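Local coordinates for protein exosome complex component Rrp42 (Archaeoglobus fulgidus, PDB 3M7N) that probably serves as a non-catalytic subunit of the archaeal exosome, an RNA-degrading complex, helping to shape the active site of its Rrp41 partner, at residues V62-G67 against T163-E168; R76-V81 against V132-V137; E115-D120 against P179-P184; V185-L190 against N247-L252; T210-T215 against G229-D234. All blocks are in the same frame, centred on the assembly; numbering follows the deposited sequence.

Contact 1. Residues V62-G67 against T163-E168; sequences VKMQPG and TKVPAE
Met64, on strand 56-67, reaches across to 163-168 and meets three of its residues in turn. Its CB rests on the pyrrolidine ring of Pro166, with Met64 CB 3.9 Å from Pro166 CD. CG stands anti to the carbonyl carbon and chi2 is extended (-178°), so the sulphur is carried well out from the strand. Met64 SD lies 3.8 Å from Thr163 CG2 and 4.0 Å from Val165 CG2. A bend at chi3 (73°) turns the methyl so that Met64 CE stays 4.1 Å from Val165 CG2. The strand belongs to the mixed sheet of the RNase PH fold, and the chain leaving helix 148-161 lies beside it without any hydrogen bond between them. A long, flexible, apolar side chain suits this spacing, with Met64 CA and Val165 CA 6.9 Å apart. Pro166, centre of an inverse gamma turn, also packs its ring on Trp133. Val62 crosses Thr163 at about a right angle, its CB 3.7 Å from Thr163 OG1, a buried hydroxyl satisfied by the carbonyl of Ala159.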
# COMPACT_ATOMS: atom_id res chain seq x y z
N VAL H 62 -14.51 -27.64 -5.22
CA VAL H 62 -15.46 -27.44 -4.15
C VAL H 62 -14.98 -28.13 -2.89
O VAL H 62 -14.50 -29.25 -2.95
CB VAL H 62 -16.86 -28.01 -4.52
CG1 VAL H 62 -17.85 -27.78 -3.38
CG2 VAL H 62 -17.37 -27.37 -5.81
N LYS H 63 -15.12 -27.45 -1.76
CA LYS H 63 -14.80 -28.02 -0.47
C LYS H 63 -15.97 -27.86 0.49
O LYS H 63 -16.60 -26.80 0.55
CB LYS H 63 -13.55 -27.37 0.13
CG LYS H 63 -12.28 -27.58 -0.67
CD LYS H 63 -11.90 -29.06 -0.74
CE LYS H 63 -11.42 -29.58 0.61
NZ LYS H 63 -10.76 -30.92 0.47
N MET H 64 -16.26 -28.90 1.26
CA MET H 64 -17.34 -28.84 2.22
C MET H 64 -16.84 -29.21 3.60
O MET H 64 -16.08 -30.17 3.75
CB MET H 64 -18.48 -29.78 1.83
CG MET H 64 -19.13 -29.45 0.50
SD MET H 64 -20.49 -30.58 0.14
CE MET H 64 -21.71 -29.99 1.32
N GLN H 65 -17.24 -28.44 4.59
CA GLN H 65 -16.93 -28.76 5.97
C GLN H 65 -18.07 -28.29 6.86
O GLN H 65 -18.76 -27.33 6.54
CB GLN H 65 -15.59 -28.12 6.38
CG GLN H 65 -15.57 -26.60 6.30
CD GLN H 65 -14.22 -26.00 6.65
OE1 GLN H 65 -13.18 -26.41 6.11
NE2 GLN H 65 -14.22 -25.03 7.55
N PRO H 66 -18.32 -29.02 7.96
CA PRO H 66 -19.35 -28.60 8.92
C PRO H 66 -18.98 -27.25 9.48
O PRO H 66 -17.81 -26.91 9.47
CB PRO H 66 -19.26 -29.67 10.00
CG PRO H 66 -18.75 -30.88 9.29
CD PRO H 66 -17.80 -30.37 8.25
N GLY H 67 -19.96 -26.47 9.93
CA GLY H 67 -19.65 -25.16 10.47
C GLY H 67 -20.83 -24.40 11.05
O GLY H 67 -21.95 -24.90 11.16
N THR H 163 -19.91 -33.09 -6.96
CA THR H 163 -19.48 -33.06 -5.57
C THR H 163 -20.00 -34.24 -4.75
O THR H 163 -21.10 -34.75 -4.97
CB THR H 163 -19.92 -31.75 -4.89
OG1 THR H 163 -19.23 -30.65 -5.49
CG2 THR H 163 -19.62 -31.78 -3.40
N LYS H 164 -19.19 -34.66 -3.79
CA LYS H 164 -19.54 -35.75 -2.90
C LYS H 164 -19.42 -35.24 -1.47
O LYS H 164 -18.34 -34.84 -1.04
CB LYS H 164 -18.62 -36.95 -3.12
CG LYS H 164 -18.75 -38.04 -2.06
CD LYS H 164 -17.64 -39.10 -2.18
CE LYS H 164 -17.96 -40.11 -3.28
NZ LYS H 164 -16.95 -41.19 -3.37
N VAL H 165 -20.54 -35.21 -0.76
CA VAL H 165 -20.53 -34.72 0.61
C VAL H 165 -19.64 -35.62 1.47
O VAL H 165 -19.73 -36.84 1.41
CB VAL H 165 -21.94 -34.63 1.22
CG1 VAL H 165 -21.88 -33.99 2.59
CG2 VAL H 165 -22.85 -33.81 0.31
N PRO H 166 -18.74 -35.01 2.24
CA PRO H 166 -17.78 -35.81 3.00
C PRO H 166 -18.32 -36.12 4.39
O PRO H 166 -17.73 -35.68 5.37
CB PRO H 166 -16.58 -34.87 3.13
CG PRO H 166 -17.14 -33.45 2.92
CD PRO H 166 -18.60 -33.58 2.54
N ALA H 167 -19.42 -36.85 4.48
CA ALA H 167 -20.02 -37.06 5.79
C ALA H 167 -19.15 -37.98 6.65
O ALA H 167 -18.94 -37.72 7.83
CB ALA H 167 -21.45 -37.60 5.66
N GLU H 168 -18.64 -39.05 6.04
CA GLU H 168 -17.82 -40.01 6.76
C GLU H 168 -16.64 -39.36 7.43
O GLU H 168 -16.48 -39.46 8.64
CB GLU H 168 -17.31 -41.08 5.80
CG GLU H 168 -18.43 -41.89 5.21
CD GLU H 168 -18.02 -42.56 3.94
OE1 GLU H 168 -16.80 -42.77 3.76
OE2 GLU H 168 -18.91 -42.87 3.11

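Contact 2. Residues R76-V81 against V132-V137; sequences RGVIIV and VWIVFV. With nucleotides of chain L.
Gly77 N is touched by Val132 CG2 at 3.3 Å, and a CB on Gly77 would crowd Trp133 O, so glycine fits. Val78 starts the parallel pairing of strands 78-84 and 131-141, a beta-alpha-beta crossover through helix 100-115. Val78 N donates to Trp133 O (3.0 Å) and Val78 O accepts from Val135 N (2.6 Å, nearly straight). Ile79 lies alongside Val135, and Ile79 O, on the outer side, accepts a hydrogen bond from C3 O2' of RNA chain L at 3.1 Å. Ile80 N donates to Val135 O (3.0 Å), and Ile80 O accepts from Val137 N (2.8 Å). The branches of Ile80 diverge: CD1 packs 4.1 Å from Phe136 CE2, whereas CG2 lies 3.8 Å from C3 O2' of chain L. An alanine here lacks CG2 and CD1, and would probably leave the ribose and the Phe136 ring less firmly packed. Val81 sits beside Val137. The bond from a 2'-hydroxyl to a main-chain carbonyl is consistent with a preference for RNA over DNA and does not itself depend on the base.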
# COMPACT_ATOMS: atom_id res chain seq x y z
N ARG H 76 -30.12 -23.29 7.34
CA ARG H 76 -29.58 -23.38 5.98
C ARG H 76 -28.06 -23.51 5.91
O ARG H 76 -27.33 -22.73 6.53
CB ARG H 76 -30.03 -22.19 5.13
CG ARG H 76 -31.43 -21.75 5.40
CD ARG H 76 -32.20 -21.48 4.14
NE ARG H 76 -33.60 -21.24 4.45
CZ ARG H 76 -34.50 -20.83 3.56
NH1 ARG H 76 -34.14 -20.60 2.30
NH2 ARG H 76 -35.76 -20.64 3.94
N GLY H 77 -27.61 -24.49 5.13
CA GLY H 77 -26.22 -24.59 4.77
C GLY H 77 -25.79 -23.31 4.07
O GLY H 77 -26.63 -22.47 3.71
N VAL H 78 -24.48 -23.16 3.88
CA VAL H 78 -23.88 -21.94 3.36
C VAL H 78 -23.07 -22.19 2.08
O VAL H 78 -22.39 -23.21 1.96
CB VAL H 78 -22.96 -21.33 4.43
CG1 VAL H 78 -22.22 -20.11 3.91
CG2 VAL H 78 -23.78 -20.99 5.67
N ILE H 79 -23.15 -21.26 1.13
CA ILE H 79 -22.32 -21.32 -0.08
C ILE H 79 -21.54 -20.05 -0.19
O ILE H 79 -22.09 -18.96 -0.05
CB ILE H 79 -23.15 -21.50 -1.37
CG1 ILE H 79 -23.96 -22.79 -1.31
CG2 ILE H 79 -22.23 -21.53 -2.59
CD1 ILE H 79 -24.67 -23.14 -2.62
N ILE H 80 -20.24 -20.19 -0.44
CA ILE H 80 -19.35 -19.04 -0.53
C ILE H 80 -18.50 -19.23 -1.76
O ILE H 80 -17.87 -20.27 -1.93
CB ILE H 80 -18.42 -18.94 0.69
CG1 ILE H 80 -19.15 -19.36 1.96
CG2 ILE H 80 -17.84 -17.54 0.80
CD1 ILE H 80 -18.51 -18.85 3.24
N VAL H 81 -18.49 -18.23 -2.62
CA VAL H 81 -17.80 -18.32 -3.89
C VAL H 81 -16.63 -17.34 -3.91
O VAL H 81 -16.81 -16.16 -3.64
CB VAL H 81 -18.76 -18.03 -5.07
CG1 VAL H 81 -18.01 -18.08 -6.41
CG2 VAL H 81 -19.93 -19.01 -5.08
N VAL H 132 -24.10 -26.97 10.31
CA VAL H 132 -24.59 -26.94 8.94
C VAL H 132 -23.43 -27.01 7.94
O VAL H 132 -22.34 -26.51 8.21
CB VAL H 132 -25.44 -25.67 8.70
CG1 VAL H 132 -24.64 -24.59 7.97
CG2 VAL H 132 -26.71 -26.03 7.96
N TRP H 133 -23.66 -27.64 6.80
CA TRP H 133 -22.60 -27.76 5.81
C TRP H 133 -22.26 -26.42 5.18
O TRP H 133 -23.15 -25.60 4.92
CB TRP H 133 -22.97 -28.74 4.71
CG TRP H 133 -22.83 -30.15 5.11
CD1 TRP H 133 -23.83 -31.04 5.36
CD2 TRP H 133 -21.60 -30.87 5.29
NE1 TRP H 133 -23.30 -32.26 5.69
CE2 TRP H 133 -21.94 -32.19 5.65
CE3 TRP H 133 -20.25 -30.53 5.17
CZ2 TRP H 133 -20.98 -33.16 5.90
CZ3 TRP H 133 -19.29 -31.50 5.42
CH2 TRP H 133 -19.66 -32.80 5.78
N ILE H 134 -20.98 -26.19 4.95
CA ILE H 134 -20.53 -25.01 4.25
C ILE H 134 -19.86 -25.42 2.95
O ILE H 134 -18.95 -26.23 2.96
CB ILE H 134 -19.54 -24.23 5.10
CG1 ILE H 134 -20.22 -23.80 6.40
CG2 ILE H 134 -18.99 -23.05 4.32
CD1 ILE H 134 -19.28 -23.23 7.41
N VAL H 135 -20.33 -24.87 1.84
CA VAL H 135 -19.78 -25.22 0.53
C VAL H 135 -18.88 -24.10 -0.00
O VAL H 135 -19.36 -23.01 -0.29
CB VAL H 135 -20.91 -25.50 -0.47
CG1 VAL H 135 -20.36 -26.00 -1.77
CG2 VAL H 135 -21.89 -26.50 0.13
N PHE H 136 -17.58 -24.38 -0.09
CA PHE H 136 -16.63 -23.42 -0.66
C PHE H 136 -16.46 -23.67 -2.13
O PHE H 136 -16.03 -24.75 -2.54
CB PHE H 136 -15.25 -23.52 0.02
CG PHE H 136 -15.23 -22.98 1.43
CD1 PHE H 136 -15.26 -23.84 2.52
CD2 PHE H 136 -15.19 -21.62 1.66
CE1 PHE H 136 -15.24 -23.34 3.81
CE2 PHE H 136 -15.16 -21.12 2.96
CZ PHE H 136 -15.20 -21.98 4.02
N VAL H 137 -16.83 -22.67 -2.93
CA VAL H 137 -16.64 -22.74 -4.37
C VAL H 137 -15.46 -21.85 -4.72
O VAL H 137 -15.52 -20.62 -4.59
CB VAL H 137 -17.91 -22.33 -5.18
CG1 VAL H 137 -17.60 -22.37 -6.68
CG2 VAL H 137 -19.07 -23.25 -4.89
O5' C L 3 -19.09 -12.42 3.76
C5' C L 3 -18.62 -13.10 2.57
C4' C L 3 -19.53 -14.20 1.98
O4' C L 3 -20.03 -15.10 3.01
C3' C L 3 -20.80 -13.75 1.25
O3' C L 3 -20.51 -13.32 -0.08
C2' C L 3 -21.64 -15.03 1.25
O2' C L 3 -21.28 -15.98 0.26
C1' C L 3 -21.31 -15.60 2.63
N1 C L 3 -22.35 -15.20 3.63
C2 C L 3 -23.63 -15.77 3.54
O2 C L 3 -23.86 -16.59 2.64
N3 C L 3 -24.58 -15.40 4.43
C4 C L 3 -24.28 -14.50 5.38
N4 C L 3 -25.24 -14.16 6.25
C5 C L 3 -22.98 -13.91 5.48
C6 C L 3 -22.05 -14.28 4.59

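Contact 3. Residues E115-D120 against P179-P184; sequences ESEAVD and PVRDLP
The Schellman motif that ends helix 100-115, with Glu117 at positive phi, and the loop behind it pack against the chain leading into strand 185-192. Arg181 does most of the joining. Its backbone N donates to Ala118 O at 2.7 Å, beside a single bridge between Val119 and Val180. Although CG takes the crowded position (chi1 55°), the rest of the chain is extended and sends the guanidinium over Asp120. Arg181 NE gives an in-plane hydrogen bond to Glu117 O (3.0 Å), which helps fix the rotation of the group. The Asp120 carboxylate stacks on one face, the two planes 19° apart, and Asp120 OD1 forms a salt bridge 2.9 Å from Arg181 NH1 by charge alone; Asp120 OD2 is bonded to Ser122. At the other end, small Ala118 fits against the proline ring, its CB 3.9 Å from Pro184 CD. Ser116 OG, bonded to Gly112 O, also lies against that ring. A water at the guanidinium edge donates to Val119 O at 2.6 Å and weakly accepts from Arg181 NH2.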
# COMPACT_ATOMS: atom_id res chain seq x y z
N GLU H 115 -29.55 -17.73 -6.91
CA GLU H 115 -30.89 -17.37 -7.35
C GLU H 115 -31.60 -18.48 -8.15
O GLU H 115 -32.82 -18.51 -8.21
CB GLU H 115 -30.84 -16.07 -8.15
CG GLU H 115 -30.33 -14.90 -7.37
CD GLU H 115 -31.09 -14.66 -6.07
OE1 GLU H 115 -32.35 -14.76 -6.05
OE2 GLU H 115 -30.44 -14.36 -5.05
N SER H 116 -30.84 -19.39 -8.75
CA SER H 116 -31.45 -20.55 -9.39
C SER H 116 -31.81 -21.60 -8.34
O SER H 116 -32.49 -22.56 -8.64
CB SER H 116 -30.51 -21.19 -10.43
OG SER H 116 -29.49 -21.96 -9.81
N GLU H 117 -31.32 -21.41 -7.12
CA GLU H 117 -31.43 -22.42 -6.05
C GLU H 117 -30.94 -23.81 -6.48
O GLU H 117 -31.51 -24.82 -6.12
CB GLU H 117 -32.86 -22.46 -5.49
CG GLU H 117 -33.27 -21.15 -4.81
CD GLU H 117 -34.76 -21.01 -4.52
OE1 GLU H 117 -35.20 -19.92 -4.10
OE2 GLU H 117 -35.51 -21.99 -4.71
N ALA H 118 -29.86 -23.83 -7.24
CA ALA H 118 -29.24 -25.05 -7.73
C ALA H 118 -28.90 -26.07 -6.65
O ALA H 118 -28.86 -27.27 -6.91
CB ALA H 118 -27.99 -24.70 -8.51
N VAL H 119 -28.62 -25.59 -5.44
CA VAL H 119 -28.29 -26.48 -4.34
C VAL H 119 -29.27 -26.27 -3.22
O VAL H 119 -29.46 -25.15 -2.76
CB VAL H 119 -26.87 -26.23 -3.79
CG1 VAL H 119 -26.65 -27.08 -2.56
CG2 VAL H 119 -25.82 -26.52 -4.85
N ASP H 120 -29.90 -27.35 -2.78
CA ASP H 120 -30.89 -27.27 -1.72
C ASP H 120 -30.18 -27.09 -0.39
O ASP H 120 -29.68 -28.05 0.19
CB ASP H 120 -31.75 -28.53 -1.68
CG ASP H 120 -33.04 -28.34 -0.91
OD1 ASP H 120 -34.03 -29.01 -1.27
OD2 ASP H 120 -33.07 -27.52 0.04
N PRO H 179 -27.05 -32.88 -3.54
CA PRO H 179 -28.26 -32.72 -4.35
C PRO H 179 -28.23 -31.43 -5.16
O PRO H 179 -28.30 -30.34 -4.59
CB PRO H 179 -29.39 -32.67 -3.29
CG PRO H 179 -28.75 -33.07 -1.97
CD PRO H 179 -27.29 -32.70 -2.10
N VAL H 180 -28.11 -31.54 -6.47
CA VAL H 180 -28.18 -30.38 -7.35
C VAL H 180 -29.48 -30.38 -8.16
O VAL H 180 -29.76 -31.32 -8.89
CB VAL H 180 -26.99 -30.35 -8.34
CG1 VAL H 180 -27.10 -29.13 -9.23
CG2 VAL H 180 -25.66 -30.35 -7.58
N ARG H 181 -30.26 -29.31 -8.06
CA ARG H 181 -31.58 -29.31 -8.68
C ARG H 181 -31.81 -28.26 -9.77
O ARG H 181 -32.94 -28.04 -10.19
CB ARG H 181 -32.65 -29.17 -7.61
CG ARG H 181 -32.46 -27.98 -6.74
CD ARG H 181 -33.48 -27.96 -5.62
NE ARG H 181 -33.26 -26.85 -4.70
CZ ARG H 181 -34.05 -26.57 -3.66
NH1 ARG H 181 -35.11 -27.34 -3.41
NH2 ARG H 181 -33.76 -25.53 -2.89
N ASP H 182 -30.76 -27.62 -10.24
CA ASP H 182 -30.93 -26.71 -11.37
C ASP H 182 -29.60 -26.57 -12.08
O ASP H 182 -28.58 -27.09 -11.61
CB ASP H 182 -31.48 -25.33 -10.93
CG ASP H 182 -32.27 -24.62 -12.05
OD1 ASP H 182 -33.31 -24.00 -11.75
OD2 ASP H 182 -31.85 -24.66 -13.23
N LEU H 183 -29.61 -25.90 -13.21
CA LEU H 183 -28.41 -25.82 -14.02
C LEU H 183 -28.27 -24.40 -14.57
O LEU H 183 -28.56 -24.13 -15.73
CB LEU H 183 -28.48 -26.87 -15.14
CG LEU H 183 -27.17 -27.55 -15.56
CD1 LEU H 183 -27.40 -28.58 -16.68
CD2 LEU H 183 -26.11 -26.52 -15.97
N PRO H 184 -27.83 -23.48 -13.70
CA PRO H 184 -27.51 -22.09 -14.05
C PRO H 184 -26.41 -22.03 -15.10
O PRO H 184 -25.36 -22.67 -14.91
CB PRO H 184 -26.93 -21.51 -12.75
CG PRO H 184 -27.15 -22.50 -11.70
CD PRO H 184 -27.50 -23.81 -12.30
O HOH W 1 -31.26 -23.39 -2.31

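Contact 4. Residues V185-L190 against N247-L252; sequences VSVTSL and NCARKL
The guanidinium of Arg250 is a flat group that lies on the helix itself rather than between the segments: one face rests over Asn247 CA, 3.9 Å below its plane and offset toward the rim, and NH2 forms a salt bridge with Asp220. No flat group enters the contact proper, which is built from apolar side chains: valines on the strand, and Cys248, Ala249 and Leu252 on the inner side of helix 235-253. Val185 and Val187, two residues apart on the strand, both point at the helix. In each, CG1 stands anti to the backbone N. Val185 uses this branch, its CG1 lying 3.8 Å from Leu252 CB and 3.9 Å from Leu252 CD1 as the two side chains cross obliquely. Val187 uses the other branch: its CG2 comes 3.7 Å from Ala249 N, 3.9 Å from Ala249 CB and 4.0 Å from Cys248 CB. The small methyl of Ala249 probably helps the strand come this near; the axes pass 7.9 Å apart at 131°. Beta-branched valine suits the extended strand and offers two methyls to a buried interface that has no hydrogen bond. Ser186 and Thr188 face the other side of the strand, where both hydroxyls bond to Asp150. Packing of the C-terminal helix on the four-stranded antiparallel sheet in this way belongs to the second half of the RNase PH fold.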
# COMPACT_ATOMS: atom_id res chain seq x y z
N VAL H 185 -26.63 -21.26 -16.16
CA VAL H 185 -25.65 -21.05 -17.21
C VAL H 185 -25.71 -19.60 -17.55
O VAL H 185 -26.82 -19.03 -17.69
CB VAL H 185 -25.99 -21.84 -18.48
CG1 VAL H 185 -25.00 -21.53 -19.58
CG2 VAL H 185 -26.06 -23.35 -18.17
N SER H 186 -24.53 -18.99 -17.66
CA SER H 186 -24.41 -17.57 -17.95
C SER H 186 -23.88 -17.35 -19.35
O SER H 186 -23.02 -18.09 -19.82
CB SER H 186 -23.49 -16.87 -16.93
OG SER H 186 -22.12 -17.08 -17.24
N VAL H 187 -24.41 -16.33 -20.01
CA VAL H 187 -24.00 -15.97 -21.37
C VAL H 187 -23.58 -14.52 -21.41
O VAL H 187 -24.37 -13.61 -21.11
CB VAL H 187 -25.15 -16.16 -22.40
CG1 VAL H 187 -24.73 -15.67 -23.79
CG2 VAL H 187 -25.59 -17.62 -22.44
N THR H 188 -22.35 -14.29 -21.84
CA THR H 188 -21.75 -12.97 -21.76
C THR H 188 -21.42 -12.45 -23.13
O THR H 188 -20.76 -13.12 -23.92
CB THR H 188 -20.45 -13.02 -20.90
OG1 THR H 188 -20.80 -13.33 -19.55
CG2 THR H 188 -19.70 -11.69 -20.96
N SER H 189 -21.87 -11.23 -23.41
CA SER H 189 -21.58 -10.64 -24.70
C SER H 189 -20.77 -9.35 -24.60
O SER H 189 -20.96 -8.53 -23.71
CB SER H 189 -22.88 -10.40 -25.49
OG SER H 189 -23.62 -11.61 -25.63
N LEU H 190 -19.85 -9.20 -25.55
CA LEU H 190 -19.17 -7.94 -25.75
C LEU H 190 -20.13 -7.00 -26.51
O LEU H 190 -20.66 -7.36 -27.57
CB LEU H 190 -17.91 -8.21 -26.57
CG LEU H 190 -16.71 -7.28 -26.58
CD1 LEU H 190 -16.08 -7.26 -27.97
CD2 LEU H 190 -17.09 -5.90 -26.14
N ASN H 247 -31.52 -18.52 -25.50
CA ASN H 247 -31.27 -19.59 -26.45
C ASN H 247 -29.87 -20.20 -26.30
O ASN H 247 -29.75 -21.41 -26.09
CB ASN H 247 -31.53 -19.10 -27.89
CG ASN H 247 -31.74 -20.25 -28.87
OD1 ASN H 247 -32.86 -20.76 -29.00
ND2 ASN H 247 -30.68 -20.65 -29.56
N CYS H 248 -28.82 -19.37 -26.41
CA CYS H 248 -27.43 -19.82 -26.21
C CYS H 248 -27.23 -20.62 -24.93
O CYS H 248 -26.52 -21.62 -24.92
CB CYS H 248 -26.47 -18.63 -26.17
SG CYS H 248 -26.17 -17.84 -27.73
N ALA H 249 -27.83 -20.15 -23.84
CA ALA H 249 -27.76 -20.80 -22.55
C ALA H 249 -28.34 -22.22 -22.61
O ALA H 249 -27.82 -23.15 -21.99
CB ALA H 249 -28.52 -19.96 -21.49
N ARG H 250 -29.42 -22.37 -23.37
CA ARG H 250 -30.07 -23.67 -23.55
C ARG H 250 -29.14 -24.63 -24.28
O ARG H 250 -28.94 -25.74 -23.82
CB ARG H 250 -31.40 -23.54 -24.32
CG ARG H 250 -32.66 -23.54 -23.45
CD ARG H 250 -33.86 -24.13 -24.20
NE ARG H 250 -33.81 -23.78 -25.62
CZ ARG H 250 -34.26 -22.63 -26.12
NH1 ARG H 250 -34.15 -22.40 -27.43
NH2 ARG H 250 -34.82 -21.73 -25.34
N LYS H 251 -28.58 -24.21 -25.41
CA LYS H 251 -27.61 -25.05 -26.11
C LYS H 251 -26.48 -25.48 -25.17
O LYS H 251 -26.15 -26.67 -25.07
CB LYS H 251 -26.99 -24.30 -27.28
CG LYS H 251 -27.83 -24.27 -28.55
CD LYS H 251 -29.31 -24.19 -28.25
CE LYS H 251 -30.16 -24.40 -29.50
NZ LYS H 251 -31.52 -24.91 -29.13
N LEU H 252 -25.90 -24.51 -24.47
CA LEU H 252 -24.84 -24.79 -23.53
C LEU H 252 -25.27 -25.84 -22.53
O LEU H 252 -24.51 -26.76 -22.20
CB LEU H 252 -24.42 -23.50 -22.81
CG LEU H 252 -23.49 -22.65 -23.68
CD1 LEU H 252 -23.11 -21.35 -23.00
CD2 LEU H 252 -22.25 -23.46 -24.05

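Contact 5. Residues T210-T215 against G229-D234; sequences TTLTIT and GGYLLD
Strand 211-216 starts where the chain leaving strand 222-228 turns aside, with Thr210 CA only 4.4 Å from Gly229 CA and Gly230 centring an inverse gamma turn. A CB on Gly229 would clash with Thr210 CA, so glycine fits there. Tyr231 CG takes the crowded position (chi1 71°), which lays the ring along the start of the strand. Thr210 CB sits over one ring face in a CH-pi contact, 4.0 Å from the centroid of the Tyr231 ring and 28° off its normal; Thr210 OG1 is bonded to Ile191 O. At the phenolic tip, Tyr231 OH donates to Thr211 O at 2.7 Å, although it approaches from well above the carbonyl plane. Leu212 CB packs against the phenolic oxygen, 3.8 Å from Tyr231 OH, and Lys227 adds a cation-pi interaction. An alanine here, with neither ring nor hydroxyl, would probably loosen the connection from Thr210 and the Thr211 carbonyl. The whole is a sheet-to-helix connection: three residues on, Asp234 serves as the N-cap of helix 235-253, the helix that covers this antiparallel sheet.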
# COMPACT_ATOMS: atom_id res chain seq x y z
N THR H 210 -16.75 -3.75 -22.27
CA THR H 210 -18.15 -3.34 -22.26
C THR H 210 -19.04 -4.55 -22.56
O THR H 210 -19.25 -4.92 -23.73
CB THR H 210 -18.37 -2.29 -23.32
OG1 THR H 210 -17.77 -2.74 -24.54
CG2 THR H 210 -17.71 -1.00 -22.91
N THR H 211 -19.54 -5.17 -21.50
CA THR H 211 -20.21 -6.44 -21.65
C THR H 211 -21.61 -6.49 -21.02
O THR H 211 -22.03 -5.60 -20.27
CB THR H 211 -19.37 -7.58 -21.04
OG1 THR H 211 -19.27 -7.39 -19.62
CG2 THR H 211 -17.97 -7.63 -21.67
N LEU H 212 -22.32 -7.56 -21.36
CA LEU H 212 -23.61 -7.85 -20.76
C LEU H 212 -23.65 -9.35 -20.49
O LEU H 212 -23.32 -10.15 -21.36
CB LEU H 212 -24.73 -7.37 -21.70
CG LEU H 212 -26.22 -7.26 -21.32
CD1 LEU H 212 -27.01 -8.39 -21.90
CD2 LEU H 212 -26.50 -7.10 -19.84
N THR H 213 -24.00 -9.71 -19.27
CA THR H 213 -24.12 -11.10 -18.89
C THR H 213 -25.56 -11.41 -18.49
O THR H 213 -26.16 -10.68 -17.70
CB THR H 213 -23.20 -11.43 -17.68
OG1 THR H 213 -21.83 -11.22 -18.04
CG2 THR H 213 -23.39 -12.86 -17.27
N ILE H 214 -26.12 -12.48 -19.03
CA ILE H 214 -27.45 -12.94 -18.64
C ILE H 214 -27.35 -14.40 -18.24
O ILE H 214 -26.81 -15.22 -18.98
CB ILE H 214 -28.48 -12.80 -19.79
CG1 ILE H 214 -28.70 -11.32 -20.12
CG2 ILE H 214 -29.84 -13.41 -19.39
CD1 ILE H 214 -29.30 -11.08 -21.45
N THR H 215 -27.88 -14.72 -17.07
CA THR H 215 -27.90 -16.09 -16.59
C THR H 215 -29.31 -16.66 -16.48
O THR H 215 -30.22 -16.02 -15.94
CB THR H 215 -27.21 -16.21 -15.22
OG1 THR H 215 -25.96 -15.51 -15.28
CG2 THR H 215 -26.99 -17.69 -14.83
N GLY H 229 -19.04 -2.16 -17.45
CA GLY H 229 -18.19 -1.33 -18.30
C GLY H 229 -18.79 0.03 -18.53
O GLY H 229 -19.98 0.26 -18.27
N GLY H 230 -17.97 0.96 -19.02
CA GLY H 230 -18.42 2.32 -19.22
C GLY H 230 -19.01 2.53 -20.60
O GLY H 230 -18.36 3.09 -21.47
N TYR H 231 -20.24 2.07 -20.80
CA TYR H 231 -20.91 2.29 -22.07
C TYR H 231 -22.39 2.51 -21.86
O TYR H 231 -22.91 2.29 -20.76
CB TYR H 231 -20.70 1.10 -23.00
CG TYR H 231 -21.44 -0.19 -22.61
CD1 TYR H 231 -22.47 -0.69 -23.41
CD2 TYR H 231 -21.09 -0.92 -21.48
CE1 TYR H 231 -23.12 -1.87 -23.11
CE2 TYR H 231 -21.74 -2.11 -21.15
CZ TYR H 231 -22.76 -2.59 -21.98
OH TYR H 231 -23.45 -3.76 -21.70
N LEU H 232 -23.08 2.94 -22.90
CA LEU H 232 -24.52 3.04 -22.84
C LEU H 232 -25.16 1.90 -23.62
O LEU H 232 -24.83 1.66 -24.78
CB LEU H 232 -24.98 4.42 -23.33
CG LEU H 232 -24.57 5.59 -22.42
CD1 LEU H 232 -24.85 6.93 -23.07
CD2 LEU H 232 -25.23 5.52 -21.05
N LEU H 233 -26.08 1.18 -22.99
CA LEU H 233 -26.71 0.00 -23.60
C LEU H 233 -28.03 0.37 -24.29
O LEU H 233 -29.00 0.77 -23.64
CB LEU H 233 -27.00 -1.02 -22.51
CG LEU H 233 -27.06 -2.53 -22.74
CD1 LEU H 233 -28.12 -3.13 -21.85
CD2 LEU H 233 -27.28 -2.92 -24.17
N ASP H 234 -28.06 0.20 -25.60
CA ASP H 234 -29.29 0.42 -26.36
C ASP H 234 -30.38 -0.55 -25.91
O ASP H 234 -30.13 -1.74 -25.80
CB ASP H 234 -28.98 0.22 -27.85
CG ASP H 234 -30.15 0.54 -28.72
OD1 ASP H 234 -30.96 -0.38 -28.98
OD2 ASP H 234 -30.27 1.70 -29.15

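How the contacts relate
Contacts 1 and 2 share the mixed sheet, their centres 9 Å apart, and are joined where Lys63 O meets Phe136 N at 2.7 Å. Contact 3 lies 13 Å from contact 2, centre to centre, with Ile79 CD1 4.0 Å from Val119 CB, and its second segment runs directly into the strand of contact 4. Contacts 4 and 5 meet in the antiparallel sheet, Ser189 N lying 2.7 Å from Leu212 O. Contact 3 thus connects the two halves of the fold. Contact 2 binds the RNA directly; by nearest atoms, contact 3 is about 5 Å from the RNA, contact 1 about 10 Å, contact 5 about 13 Å and contact 4 about 15 Å.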